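Side-chain contacts in flavoprotein (Thermotoga maritima, PDB 5V8S), which probably acts as an FMN-dependent oxidoreductase, passing electrons from a flavodoxin-like part to a di-iron centre in a metallo-beta-lactamase-like part: residues Y28-D33 with S82-P87; N63-G68 with K75-A80; L323-S328 with F340-I345. The protein carries 1 engineered substitution. All coordinates share one frame; numbering follows the deposited sequence.

Interaction 1 of 3, residues Y28-D33 with S82-P87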
ATOM      1  N   TYR A  28     -31.008  -8.891 -24.797  1.00 21.52           N
ATOM      2  CA  TYR A  28     -30.470  -7.545 -24.672  1.00 22.68           C
ATOM      3  C   TYR A  28     -29.364  -7.549 -23.632  1.00 21.06           C
ATOM      4  O   TYR A  28     -29.448  -8.258 -22.621  1.00 22.16           O
ATOM      5  CB  TYR A  28     -31.543  -6.558 -24.200  1.00 25.70           C
ATOM      6  CG  TYR A  28     -32.677  -6.401 -25.180  1.00 28.19           C
ATOM      7  CD1 TYR A  28     -33.694  -7.342 -25.241  1.00 29.28           C
ATOM      8  CD2 TYR A  28     -32.735  -5.316 -26.042  1.00 29.63           C
ATOM      9  CE1 TYR A  28     -34.729  -7.215 -26.137  1.00 30.28           C
ATOM     10  CE2 TYR A  28     -33.772  -5.184 -26.950  1.00 31.51           C
ATOM     11  CZ  TYR A  28     -34.767  -6.134 -26.988  1.00 31.43           C
ATOM     12  OH  TYR A  28     -35.801  -6.017 -27.889  1.00 33.80           O
ATOM     13  N   VAL A  29     -28.342  -6.737 -23.871  1.00 20.85           N
ATOM     14  CA  VAL A  29     -27.391  -6.368 -22.824  1.00 20.73           C
ATOM     15  C   VAL A  29     -27.756  -4.991 -22.303  1.00 22.23           C
ATOM     16  O   VAL A  29     -28.149  -4.097 -23.069  1.00 23.22           O
ATOM     17  CB  VAL A  29     -25.922  -6.401 -23.309  1.00 21.75           C
ATOM     18  CG1 VAL A  29     -25.705  -5.407 -24.454  1.00 23.41           C
ATOM     19  CG2 VAL A  29     -24.951  -6.155 -22.145  1.00 21.83           C
ATOM     20  N   LEU A  30     -27.610  -4.825 -20.991  1.00 21.05           N
ATOM     21  CA  LEU A  30     -27.668  -3.534 -20.311  1.00 21.52           C
ATOM     22  C   LEU A  30     -26.312  -3.366 -19.640  1.00 20.39           C
ATOM     23  O   LEU A  30     -26.016  -4.059 -18.660  1.00 20.97           O
ATOM     24  CB  LEU A  30     -28.772  -3.524 -19.258  1.00 23.39           C
ATOM     25  CG  LEU A  30     -30.181  -3.695 -19.821  1.00 27.25           C
ATOM     26  CD1 LEU A  30     -31.076  -4.295 -18.787  1.00 30.26           C
ATOM     27  CD2 LEU A  30     -30.730  -2.363 -20.270  1.00 30.22           C
ATOM     28  N   ARG A  31     -25.491  -2.462 -20.169  1.00 19.19           N
ATOM     29  CA  ARG A  31     -24.116  -2.284 -19.715  1.00 18.47           C
ATOM     30  C   ARG A  31     -23.935  -0.849 -19.243  1.00 20.37           C
ATOM     31  O   ARG A  31     -24.294   0.093 -19.959  1.00 22.06           O
ATOM     32  CB  ARG A  31     -23.117  -2.591 -20.854  1.00 19.83           C
ATOM     33  CG  ARG A  31     -21.682  -2.131 -20.590  1.00 20.40           C
ATOM     34  CD  ARG A  31     -20.696  -2.541 -21.679  1.00 21.14           C
ATOM     35  NE  ARG A  31     -19.608  -1.563 -21.758  1.00 21.66           N
ATOM     36  CZ  ARG A  31     -18.674  -1.550 -22.703  1.00 22.50           C
ATOM     37  NH1 ARG A  31     -18.652  -2.494 -23.636  1.00 23.13           N
ATOM     38  NH2 ARG A  31     -17.761  -0.585 -22.720  1.00 23.38           N
ATOM     39  N   ILE A  32     -23.386  -0.684 -18.043  1.00 19.77           N
ATOM     40  CA  ILE A  32     -23.003   0.637 -17.549  1.00 20.33           C
ATOM     41  C   ILE A  32     -21.487   0.676 -17.382  1.00 19.57           C
ATOM     42  O   ILE A  32     -20.876  -0.294 -16.917  1.00 20.18           O
ATOM     43  CB  ILE A  32     -23.760   1.036 -16.267  1.00 20.41           C
ATOM     44  CG1 ILE A  32     -23.492   2.507 -15.954  1.00 22.94           C
ATOM     45  CG2 ILE A  32     -23.396   0.135 -15.087  1.00 20.94           C
ATOM     46  CD1 ILE A  32     -24.381   3.087 -14.885  1.00 25.72           C
ATOM     47  N   ASP A  33     -20.882   1.763 -17.830  1.00 20.06           N
ATOM     48  CA  ASP A  33     -19.429   1.941 -17.791  1.00 21.04           C
ATOM     49  C   ASP A  33     -19.071   2.760 -16.550  1.00 22.15           C
ATOM     50  O   ASP A  33     -19.300   3.973 -16.515  1.00 23.31           O
ATOM     51  CB  ASP A  33     -18.963   2.610 -19.084  1.00 21.81           C
ATOM     52  CG  ASP A  33     -19.038   1.678 -20.274  1.00 24.38           C
ATOM     53  OD1 ASP A  33     -19.416   0.513 -20.068  1.00 25.37           O
ATOM     54  OD2 ASP A  33     -18.708   2.103 -21.397  1.00 26.34           O
ATOM     55  N   SER A  82     -36.387  -0.202 -18.094  1.00 31.97           N
ATOM     56  CA  SER A  82     -37.756   0.140 -18.460  1.00 34.21           C
ATOM     57  C   SER A  82     -37.880   0.546 -19.919  1.00 35.19           C
ATOM     58  O   SER A  82     -39.000   0.605 -20.440  1.00 35.59           O
ATOM     59  CB  SER A  82     -38.261   1.288 -17.586  1.00 35.26           C
ATOM     60  OG  SER A  82     -38.278   0.924 -16.213  1.00 36.51           O
ATOM     61  N   LYS A  83     -36.771   0.852 -20.584  1.00 36.22           N
ATOM     62  CA  LYS A  83     -36.837   1.211 -21.993  1.00 38.67           C
ATOM     63  C   LYS A  83     -37.003  -0.008 -22.889  1.00 38.84           C
ATOM     64  O   LYS A  83     -37.454   0.136 -24.032  1.00 40.56           O
ATOM     65  CB  LYS A  83     -35.595   2.011 -22.400  1.00 40.70           C
ATOM     66  CG  LYS A  83     -35.445   3.351 -21.675  1.00 42.91           C
ATOM     67  CD  LYS A  83     -34.222   4.108 -22.174  1.00 45.10           C
ATOM     68  CE  LYS A  83     -33.929   5.354 -21.347  1.00 46.39           C
ATOM     69  NZ  LYS A  83     -32.706   6.076 -21.828  1.00 46.90           N
ATOM     70  N   ILE A  84     -36.680  -1.202 -22.391  1.00 37.06           N
ATOM     71  CA  ILE A  84     -36.778  -2.422 -23.188  1.00 35.85           C
ATOM     72  C   ILE A  84     -37.835  -3.396 -22.682  1.00 35.35           C
ATOM     73  O   ILE A  84     -38.147  -4.365 -23.394  1.00 35.23           O
ATOM     74  CB  ILE A  84     -35.414  -3.123 -23.331  1.00 35.22           C
ATOM     75  CG1 ILE A  84     -34.875  -3.522 -21.960  1.00 34.12           C
ATOM     76  CG2 ILE A  84     -34.437  -2.210 -24.041  1.00 35.44           C
ATOM     77  CD1 ILE A  84     -33.639  -4.368 -22.020  1.00 33.84           C
ATOM     78  N   VAL A  85     -38.396  -3.182 -21.493  1.00 34.64           N
ATOM     79  CA  VAL A  85     -39.467  -4.031 -20.991  1.00 33.49           C
ATOM     80  C   VAL A  85     -40.178  -3.289 -19.874  1.00 35.67           C
ATOM     81  O   VAL A  85     -39.556  -2.538 -19.114  1.00 35.74           O
ATOM     82  CB  VAL A  85     -38.919  -5.404 -20.518  1.00 31.94           C
ATOM     83  CG1 VAL A  85     -38.023  -5.243 -19.289  1.00 31.82           C
ATOM     84  CG2 VAL A  85     -40.050  -6.361 -20.222  1.00 32.38           C
ATOM     85  N   ASP A  86     -41.486  -3.488 -19.782  1.00 37.01           N
ATOM     86  CA  ASP A  86     -42.197  -3.087 -18.579  1.00 38.14           C
ATOM     87  C   ASP A  86     -41.711  -3.991 -17.456  1.00 36.84           C
ATOM     88  O   ASP A  86     -41.925  -5.209 -17.526  1.00 37.34           O
ATOM     89  CB  ASP A  86     -43.701  -3.263 -18.789  1.00 40.76           C
ATOM     90  CG  ASP A  86     -44.533  -2.677 -17.653  1.00 43.13           C
ATOM     91  OD1 ASP A  86     -44.075  -2.678 -16.490  1.00 43.55           O
ATOM     92  OD2 ASP A  86     -45.665  -2.224 -17.929  1.00 45.47           O
ATOM     93  N   PRO A  87     -41.029  -3.471 -16.436  1.00 35.19           N
ATOM     94  CA  PRO A  87     -40.522  -4.359 -15.373  1.00 35.04           C
ATOM     95  C   PRO A  87     -41.590  -5.257 -14.778  1.00 34.31           C
ATOM     96  O   PRO A  87     -41.290  -6.366 -14.318  1.00 32.84           O
ATOM     97  CB  PRO A  87     -39.952  -3.375 -14.341  1.00 35.37           C
ATOM     98  CG  PRO A  87     -39.611  -2.153 -15.146  1.00 35.49           C
ATOM     99  CD  PRO A  87     -40.672  -2.063 -16.203  1.00 35.29           C
TER
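Ile84 packs its branched side chain against Tyr28 and Leu30, joining the loop after helix 74-82 to strand 26-34 in the mixed sheet of the metallo-beta-lactamase-like fold. The tight part is built round a single methyl. Ile84 CD1 lies 3.7 Å from Tyr28 CB, and it meets Leu30 CD2 tip to tip at 3.9 Å. With CG1 set between the backbone N and the carbonyl carbon (chi1 61°), Ile84 sends CD1 to the sheet while CG2 stays beside the tyrosine, 4.1 Å from Tyr28 CD2. Isoleucine suits the place because its two branches fill neighbouring spots; its CB sits over one face of the tyrosine ring as the two side chains slide past each other. Leu30, fully apolar, continues inward to Phe77, Ala80 and Leu81 of the helix.

The looser side lies toward solvent. Tyr28 is only partly buried, its hydroxyl OH hydrogen-bonded to Glu26, so a tyrosine can offer carbon to the loop and its oxygen to a polar partner. Lys83 is exposed, and its long chain leads away from the strand. Away from this contact, on the same strand, the buried Arg31 and Asp33 form a salt bridge beside Trp17, the arginine also binding the carbonyls of Pro188 and Ile190. Within the salt bridge, Arg31 NE meets the syn lone pair of Asp33 OD1 at 2.7 Å, nearly straight at 170°.

Interaction 2 of 3, residues N63-G68 with K75-A80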
ATOM      1  N   ASN A  63     -39.971 -13.366 -19.155  1.00 25.59           N
ATOM      2  CA  ASN A  63     -38.932 -12.366 -19.355  1.00 24.49           C
ATOM      3  C   ASN A  63     -37.920 -12.572 -18.243  1.00 23.30           C
ATOM      4  O   ASN A  63     -38.261 -12.451 -17.057  1.00 24.74           O
ATOM      5  CB  ASN A  63     -39.473 -10.929 -19.325  1.00 24.84           C
ATOM      6  CG  ASN A  63     -40.319 -10.586 -20.535  1.00 26.69           C
ATOM      7  OD1 ASN A  63     -39.880 -10.707 -21.681  1.00 26.65           O
ATOM      8  ND2 ASN A  63     -41.549 -10.153 -20.277  1.00 28.91           N
ATOM      9  N   VAL A  64     -36.690 -12.899 -18.624  1.00 22.43           N
ATOM     10  CA  VAL A  64     -35.664 -13.372 -17.691  1.00 21.64           C
ATOM     11  C   VAL A  64     -34.557 -12.327 -17.609  1.00 20.86           C
ATOM     12  O   VAL A  64     -33.830 -12.100 -18.582  1.00 20.86           O
ATOM     13  CB  VAL A  64     -35.094 -14.729 -18.123  1.00 21.46           C
ATOM     14  CG1 VAL A  64     -34.100 -15.257 -17.083  1.00 21.57           C
ATOM     15  CG2 VAL A  64     -36.220 -15.732 -18.390  1.00 22.83           C
ATOM     16  N   LEU A  65     -34.412 -11.711 -16.439  1.00 20.31           N
ATOM     17  CA  LEU A  65     -33.304 -10.800 -16.165  1.00 20.57           C
ATOM     18  C   LEU A  65     -32.152 -11.596 -15.573  1.00 20.70           C
ATOM     19  O   LEU A  65     -32.361 -12.440 -14.699  1.00 21.85           O
ATOM     20  CB  LEU A  65     -33.736  -9.726 -15.172  1.00 21.08           C
ATOM     21  CG  LEU A  65     -32.640  -8.780 -14.692  1.00 21.91           C
ATOM     22  CD1 LEU A  65     -32.152  -7.911 -15.836  1.00 24.51           C
ATOM     23  CD2 LEU A  65     -33.192  -7.933 -13.553  1.00 21.59           C
ATOM     24  N   ILE A  66     -30.939 -11.344 -16.066  1.00 19.98           N
ATOM     25  CA  ILE A  66     -29.758 -12.085 -15.631  1.00 19.17           C
ATOM     26  C   ILE A  66     -28.755 -11.079 -15.088  1.00 20.05           C
ATOM     27  O   ILE A  66     -28.236 -10.238 -15.829  1.00 20.06           O
ATOM     28  CB  ILE A  66     -29.164 -12.954 -16.752  1.00 20.51           C
ATOM     29  CG1 ILE A  66     -30.256 -13.929 -17.236  1.00 20.33           C
ATOM     30  CG2 ILE A  66     -27.919 -13.720 -16.249  1.00 22.14           C
ATOM     31  CD1 ILE A  66     -29.797 -14.892 -18.296  1.00 22.51           C
ATOM     32  N   ASP A  67     -28.521 -11.148 -13.779  1.00 19.87           N
ATOM     33  CA  ASP A  67     -27.594 -10.283 -13.053  1.00 21.13           C
ATOM     34  C   ASP A  67     -28.077  -8.828 -13.039  1.00 20.49           C
ATOM     35  O   ASP A  67     -29.251  -8.565 -13.325  1.00 22.53           O
ATOM     36  CB  ASP A  67     -26.170 -10.506 -13.580  1.00 23.50           C
ATOM     37  CG  ASP A  67     -25.688 -11.967 -13.351  1.00 26.51           C
ATOM     38  OD1 ASP A  67     -26.059 -12.589 -12.313  1.00 28.96           O
ATOM     39  OD2 ASP A  67     -24.971 -12.513 -14.215  1.00 27.07           O
ATOM     40  N   GLY A  68     -27.225  -7.887 -12.653  1.00 20.84           N
ATOM     41  CA  GLY A  68     -27.647  -6.519 -12.443  1.00 20.95           C
ATOM     42  C   GLY A  68     -26.440  -5.588 -12.418  1.00 20.30           C
ATOM     43  O   GLY A  68     -25.376  -5.904 -12.953  1.00 20.14           O
ATOM     44  N   LYS A  75     -30.830   3.380  -9.712  1.00 27.58           N
ATOM     45  CA  LYS A  75     -31.808   4.217 -10.398  1.00 31.72           C
ATOM     46  C   LYS A  75     -31.573   4.188 -11.897  1.00 31.14           C
ATOM     47  O   LYS A  75     -32.523   4.078 -12.686  1.00 32.05           O
ATOM     48  CB  LYS A  75     -31.726   5.656  -9.877  1.00 35.29           C
ATOM     49  CG  LYS A  75     -32.566   6.673 -10.669  1.00 39.93           C
ATOM     50  CD  LYS A  75     -32.030   8.096 -10.524  1.00 43.17           C
ATOM     51  CE  LYS A  75     -32.445   8.965 -11.707  1.00 45.51           C
ATOM     52  NZ  LYS A  75     -33.925   9.026 -11.863  1.00 47.24           N
ATOM     53  N   GLU A  76     -30.307   4.288 -12.303  1.00 29.93           N
ATOM     54  CA  GLU A  76     -29.961   4.209 -13.714  1.00 30.26           C
ATOM     55  C   GLU A  76     -30.359   2.857 -14.296  1.00 28.81           C
ATOM     56  O   GLU A  76     -30.825   2.779 -15.441  1.00 29.67           O
ATOM     57  CB  GLU A  76     -28.458   4.455 -13.879  1.00 30.98           C
ATOM     58  CG  GLU A  76     -28.011   5.896 -13.606  1.00 33.90           C
ATOM     59  CD  GLU A  76     -27.664   6.186 -12.144  1.00 35.47           C
ATOM     60  OE1 GLU A  76     -28.016   5.393 -11.247  1.00 35.19           O
ATOM     61  OE2 GLU A  76     -27.016   7.228 -11.891  1.00 37.95           O
ATOM     62  N   PHE A  77     -30.190   1.780 -13.521  1.00 27.59           N
ATOM     63  CA  PHE A  77     -30.530   0.447 -14.006  1.00 26.10           C
ATOM     64  C   PHE A  77     -32.024   0.321 -14.276  1.00 26.86           C
ATOM     65  O   PHE A  77     -32.439  -0.190 -15.324  1.00 26.84           O
ATOM     66  CB  PHE A  77     -30.096  -0.615 -12.993  1.00 24.95           C
ATOM     67  CG  PHE A  77     -30.447  -2.004 -13.413  1.00 24.78           C
ATOM     68  CD1 PHE A  77     -29.752  -2.631 -14.430  1.00 26.39           C
ATOM     69  CD2 PHE A  77     -31.493  -2.680 -12.804  1.00 25.62           C
ATOM     70  CE1 PHE A  77     -30.102  -3.909 -14.836  1.00 26.04           C
ATOM     71  CE2 PHE A  77     -31.832  -3.955 -13.204  1.00 26.62           C
ATOM     72  CZ  PHE A  77     -31.139  -4.568 -14.208  1.00 26.07           C
ATOM     73  N   ILE A  78     -32.848   0.782 -13.335  1.00 28.35           N
ATOM     74  CA  ILE A  78     -34.297   0.718 -13.526  1.00 30.20           C
ATOM     75  C   ILE A  78     -34.704   1.510 -14.762  1.00 31.60           C
ATOM     76  O   ILE A  78     -35.480   1.034 -15.604  1.00 30.97           O
ATOM     77  CB  ILE A  78     -35.036   1.205 -12.263  1.00 31.29           C
ATOM     78  CG1 ILE A  78     -34.789   0.272 -11.077  1.00 32.13           C
ATOM     79  CG2 ILE A  78     -36.527   1.357 -12.525  1.00 32.82           C
ATOM     80  CD1 ILE A  78     -35.054  -1.174 -11.332  1.00 34.02           C
ATOM     81  N   ASP A  79     -34.184   2.732 -14.893  1.00 34.12           N
ATOM     82  CA  ASP A  79     -34.553   3.557 -16.037  1.00 37.14           C
ATOM     83  C   ASP A  79     -34.165   2.882 -17.346  1.00 34.64           C
ATOM     84  O   ASP A  79     -34.957   2.850 -18.294  1.00 34.70           O
ATOM     85  CB  ASP A  79     -33.909   4.939 -15.919  1.00 43.74           C
ATOM     86  CG  ASP A  79     -34.343   5.675 -14.662  1.00 49.91           C
ATOM     87  OD1 ASP A  79     -35.423   5.348 -14.119  1.00 51.96           O
ATOM     88  OD2 ASP A  79     -33.607   6.582 -14.216  1.00 52.66           O
ATOM     89  N   ALA A  80     -32.960   2.307 -17.410  1.00 31.94           N
ATOM     90  CA  ALA A  80     -32.527   1.656 -18.645  1.00 30.87           C
ATOM     91  C   ALA A  80     -33.347   0.406 -18.922  1.00 30.63           C
ATOM     92  O   ALA A  80     -33.765   0.166 -20.062  1.00 31.84           O
ATOM     93  CB  ALA A  80     -31.046   1.295 -18.572  1.00 30.49           C
TER
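The 2.9 Å bond from Ala80 N to Glu76 O, the shorter of two backbone bonds within 75-80, belongs to the helical turn that carries Phe77, whose ring meets Leu65. The pair is part of a beta-alpha-beta unit, strand 62-66, helix 74-82 and strand 92-94, in the metallo-beta-lactamase-like part of the protein. On the helix's exposed side Lys75 and Asp79, one turn apart, make a weak salt bridge, 3.4 Å from Lys75 NZ to Asp79 OD2; charged ends suit a surface that faces water.

Between Leu65 and Phe77 the contact is apolar. Phe77 swings CG anti to its backbone N (chi1 179°), which drives the ring off the helix toward the strand, and Leu65 comes to meet it from the opposite direction. The leucine fork straddles the far corner of the ring: Phe77 CZ is 3.9 Å from Leu65 CD1 and 4.0 Å from Leu65 CD2. CD1 lies near the ring plane, so it is the edge of the phenylalanine that is used. A long flat residue spans from helix to strand; Trp69 packs edge-to-face with its ring, and Thr109 of helix 106-113 touches both Leu65 and Phe77.

Past the strand end, Asp67 accepts a bond from Asn96 N through OD1. Gly68 follows, bringing bare backbone beside the aromatic, with its CA 4.3 Å from Phe77 CE1 in an oblique approach.

Interaction 3 of 3, residues L323-S328 with F340-I345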
ATOM      1  N   LEU A 323      10.848 -13.959 -12.111  1.00 18.03           N
ATOM      2  CA  LEU A 323      10.790 -12.711 -11.367  1.00 18.06           C
ATOM      3  C   LEU A 323      12.151 -12.424 -10.746  1.00 18.78           C
ATOM      4  O   LEU A 323      12.888 -13.337 -10.364  1.00 19.83           O
ATOM      5  CB  LEU A 323       9.761 -12.771 -10.226  1.00 18.33           C
ATOM      6  CG  LEU A 323       8.337 -13.191 -10.582  1.00 18.23           C
ATOM      7  CD1 LEU A 323       7.449 -13.136  -9.349  1.00 18.56           C
ATOM      8  CD2 LEU A 323       7.792 -12.301 -11.689  1.00 19.99           C
ATOM      9  N   ILE A 324      12.478 -11.146 -10.652  1.00 17.28           N
ATOM     10  CA  ILE A 324      13.693 -10.711  -9.972  1.00 17.76           C
ATOM     11  C   ILE A 324      13.288  -9.674  -8.941  1.00 18.60           C
ATOM     12  O   ILE A 324      12.614  -8.694  -9.279  1.00 20.70           O
ATOM     13  CB  ILE A 324      14.741 -10.120 -10.933  1.00 19.44           C
ATOM     14  CG1 ILE A 324      15.217 -11.188 -11.912  1.00 20.86           C
ATOM     15  CG2 ILE A 324      15.931  -9.570 -10.127  1.00 20.88           C
ATOM     16  CD1 ILE A 324      16.353 -10.783 -12.739  1.00 24.17           C
ATOM     17  N   PHE A 325      13.708  -9.881  -7.695  1.00 18.84           N
ATOM     18  CA  PHE A 325      13.387  -8.981  -6.595  1.00 17.87           C
ATOM     19  C   PHE A 325      14.649  -8.287  -6.101  1.00 17.93           C
ATOM     20  O   PHE A 325      15.707  -8.915  -5.993  1.00 20.40           O
ATOM     21  CB  PHE A 325      12.759  -9.749  -5.433  1.00 18.74           C
ATOM     22  CG  PHE A 325      11.400 -10.273  -5.745  1.00 18.96           C
ATOM     23  CD1 PHE A 325      10.300  -9.431  -5.707  1.00 20.30           C
ATOM     24  CD2 PHE A 325      11.227 -11.593  -6.091  1.00 19.53           C
ATOM     25  CE1 PHE A 325       9.044  -9.905  -6.030  1.00 20.96           C
ATOM     26  CE2 PHE A 325       9.975 -12.080  -6.407  1.00 19.79           C
ATOM     27  CZ  PHE A 325       8.883 -11.237  -6.370  1.00 20.41           C
ATOM     28  N   GLY A 326      14.541  -6.984  -5.840  1.00 17.31           N
ATOM     29  CA  GLY A 326      15.584  -6.243  -5.150  1.00 17.62           C
ATOM     30  C   GLY A 326      15.009  -5.704  -3.848  1.00 18.45           C
ATOM     31  O   GLY A 326      14.004  -4.983  -3.874  1.00 19.97           O
ATOM     32  N   VAL A 327      15.626  -6.043  -2.716  1.00 18.87           N
ATOM     33  CA  VAL A 327      15.027  -5.883  -1.399  1.00 19.46           C
ATOM     34  C   VAL A 327      15.938  -5.018  -0.526  1.00 20.07           C
ATOM     35  O   VAL A 327      17.074  -5.408  -0.221  1.00 20.94           O
ATOM     36  CB  VAL A 327      14.791  -7.252  -0.741  1.00 21.98           C
ATOM     37  CG1 VAL A 327      14.182  -7.077   0.612  1.00 22.97           C
ATOM     38  CG2 VAL A 327      13.932  -8.136  -1.647  1.00 23.27           C
ATOM     39  N   SER A 328      15.434  -3.851  -0.127  1.00 19.12           N
ATOM     40  CA  SER A 328      16.061  -3.070   0.937  1.00 20.07           C
ATOM     41  C   SER A 328      15.802  -3.710   2.292  1.00 21.90           C
ATOM     42  O   SER A 328      14.695  -4.180   2.577  1.00 21.91           O
ATOM     43  CB  SER A 328      15.471  -1.663   0.997  1.00 21.32           C
ATOM     44  OG  SER A 328      15.708  -0.896  -0.177  1.00 23.14           O
ATOM     45  N   PHE A 340       3.914  -5.871   1.337  1.00 16.35           N
ATOM     46  CA  PHE A 340       2.569  -5.909   0.771  1.00 15.59           C
ATOM     47  C   PHE A 340       2.590  -6.578  -0.595  1.00 15.01           C
ATOM     48  O   PHE A 340       1.753  -7.429  -0.894  1.00 15.62           O
ATOM     49  CB  PHE A 340       2.009  -4.485   0.664  1.00 16.41           C
ATOM     50  CG  PHE A 340       0.593  -4.414   0.151  1.00 17.95           C
ATOM     51  CD1 PHE A 340      -0.475  -4.536   1.015  1.00 17.99           C
ATOM     52  CD2 PHE A 340       0.329  -4.226  -1.195  1.00 18.96           C
ATOM     53  CE1 PHE A 340      -1.776  -4.468   0.552  1.00 17.92           C
ATOM     54  CE2 PHE A 340      -0.969  -4.162  -1.648  1.00 21.66           C
ATOM     55  CZ  PHE A 340      -2.018  -4.269  -0.772  1.00 19.92           C
ATOM     56  N   THR A 341       3.551  -6.195  -1.431  1.00 15.29           N
ATOM     57  CA  THR A 341       3.649  -6.748  -2.779  1.00 15.30           C
ATOM     58  C   THR A 341       3.887  -8.254  -2.738  1.00 16.30           C
ATOM     59  O   THR A 341       3.210  -9.013  -3.437  1.00 17.05           O
ATOM     60  CB  THR A 341       4.757  -6.034  -3.546  1.00 16.23           C
ATOM     61  OG1 THR A 341       4.426  -4.658  -3.663  1.00 17.16           O
ATOM     62  CG2 THR A 341       4.922  -6.625  -4.981  1.00 17.79           C
ATOM     63  N   LEU A 342       4.851  -8.700  -1.924  1.00 16.20           N
ATOM     64  CA  LEU A 342       5.140 -10.130  -1.817  1.00 16.92           C
ATOM     65  C   LEU A 342       3.934 -10.902  -1.299  1.00 16.08           C
ATOM     66  O   LEU A 342       3.612 -11.983  -1.810  1.00 17.53           O
ATOM     67  CB  LEU A 342       6.341 -10.358  -0.901  1.00 17.58           C
ATOM     68  CG  LEU A 342       7.682  -9.898  -1.471  1.00 20.09           C
ATOM     69  CD1 LEU A 342       8.770 -10.019  -0.426  1.00 22.39           C
ATOM     70  CD2 LEU A 342       8.061 -10.669  -2.714  1.00 22.55           C
ATOM     71  N   LEU A 343       3.256 -10.369  -0.279  1.00 15.27           N
ATOM     72  CA  LEU A 343       2.087 -11.077   0.240  1.00 15.57           C
ATOM     73  C   LEU A 343       0.983 -11.169  -0.803  1.00 16.89           C
ATOM     74  O   LEU A 343       0.305 -12.192  -0.891  1.00 18.24           O
ATOM     75  CB  LEU A 343       1.562 -10.416   1.513  1.00 15.58           C
ATOM     76  CG  LEU A 343       2.445 -10.540   2.750  1.00 17.33           C
ATOM     77  CD1 LEU A 343       1.870  -9.730   3.915  1.00 18.39           C
ATOM     78  CD2 LEU A 343       2.580 -11.981   3.162  1.00 19.54           C
ATOM     79  N   GLU A 344       0.785 -10.115  -1.605  1.00 16.20           N
ATOM     80  CA  GLU A 344      -0.233 -10.194  -2.647  1.00 16.08           C
ATOM     81  C   GLU A 344       0.180 -11.108  -3.792  1.00 16.91           C
ATOM     82  O   GLU A 344      -0.688 -11.761  -4.384  1.00 17.37           O
ATOM     83  CB  GLU A 344      -0.623  -8.813  -3.157  1.00 16.47           C
ATOM     84  CG  GLU A 344      -1.277  -7.939  -2.090  1.00 18.26           C
ATOM     85  CD  GLU A 344      -2.420  -8.614  -1.407  1.00 20.13           C
ATOM     86  OE1 GLU A 344      -3.241  -9.255  -2.096  1.00 21.40           O
ATOM     87  OE2 GLU A 344      -2.500  -8.502  -0.171  1.00 21.04           O
ATOM     88  N   ILE A 345       1.474 -11.147  -4.148  1.00 16.91           N
ATOM     89  CA  ILE A 345       1.921 -12.111  -5.158  1.00 17.11           C
ATOM     90  C   ILE A 345       1.664 -13.529  -4.675  1.00 18.69           C
ATOM     91  O   ILE A 345       1.162 -14.376  -5.428  1.00 19.25           O
ATOM     92  CB  ILE A 345       3.410 -11.880  -5.503  1.00 17.37           C
ATOM     93  CG1 ILE A 345       3.556 -10.599  -6.307  1.00 17.88           C
ATOM     94  CG2 ILE A 345       4.005 -13.106  -6.272  1.00 18.06           C
ATOM     95  CD1 ILE A 345       4.994 -10.129  -6.440  1.00 19.29           C
TER
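Phe325 of strand 322-327 meets Leu342 and Ile345 of helix 336-348 inside a flavodoxin-like beta-alpha-beta unit, and the ring is used in two ways. The first is a CH-pi contact: Leu342 CD2 stands over one face, 3.9 Å from the ring centroid and 27° off the normal. It is offset toward the rim, so its nearest ring atom is Phe325 CE1, at 3.5 Å. Although the CB of Leu342 does not aim at the strand, a flexible leucine can carry its end methyl there.

The second is plain apolar contact at the edge. Ile345 CD1 lies near the ring plane, 4.0 Å from Phe325 CZ, and the isoleucine places its longer branch anti to its carbonyl carbon (chi1 -72°) to get there. Leu342 and Ile345 are three residues apart, close to one helical turn, so both can reach the same ring.

On the helix's other side Glu344 forms a salt bridge through OE2 with Arg339 of the second subunit, so an acidic residue suits that interface. Around the contact the hydrophobic layer continues: Ile271 of strand 267-273 touches both Phe325 and Ile345, Val355 of strand 354-360 touches Phe325, and Leu314 of the neighbouring helix 310-316 packs on Ile345.

Interactions 1 and 2 share one sheet and are practically continuous: their centres are 5 Å apart, interaction 2 is nested within the loop that interaction 1 closes, and Leu30 CD1 of the first lies 4.1 Å from Phe77 CE1 of the second. Interaction 2 is the buried part of this pair; interaction 1 runs out to partly exposed residues. Interaction 3 is also buried but belongs to the flavodoxin-like part, its centre about 42 Å from that of interaction 2. Both 2 and 3 pack a helix on a strand through a phenylalanine, yet in 2 the helix supplies the ring and in 3 the strand does. Interaction 1 instead joins strand to loop through isoleucine methyls set against a leucine and a tyrosine.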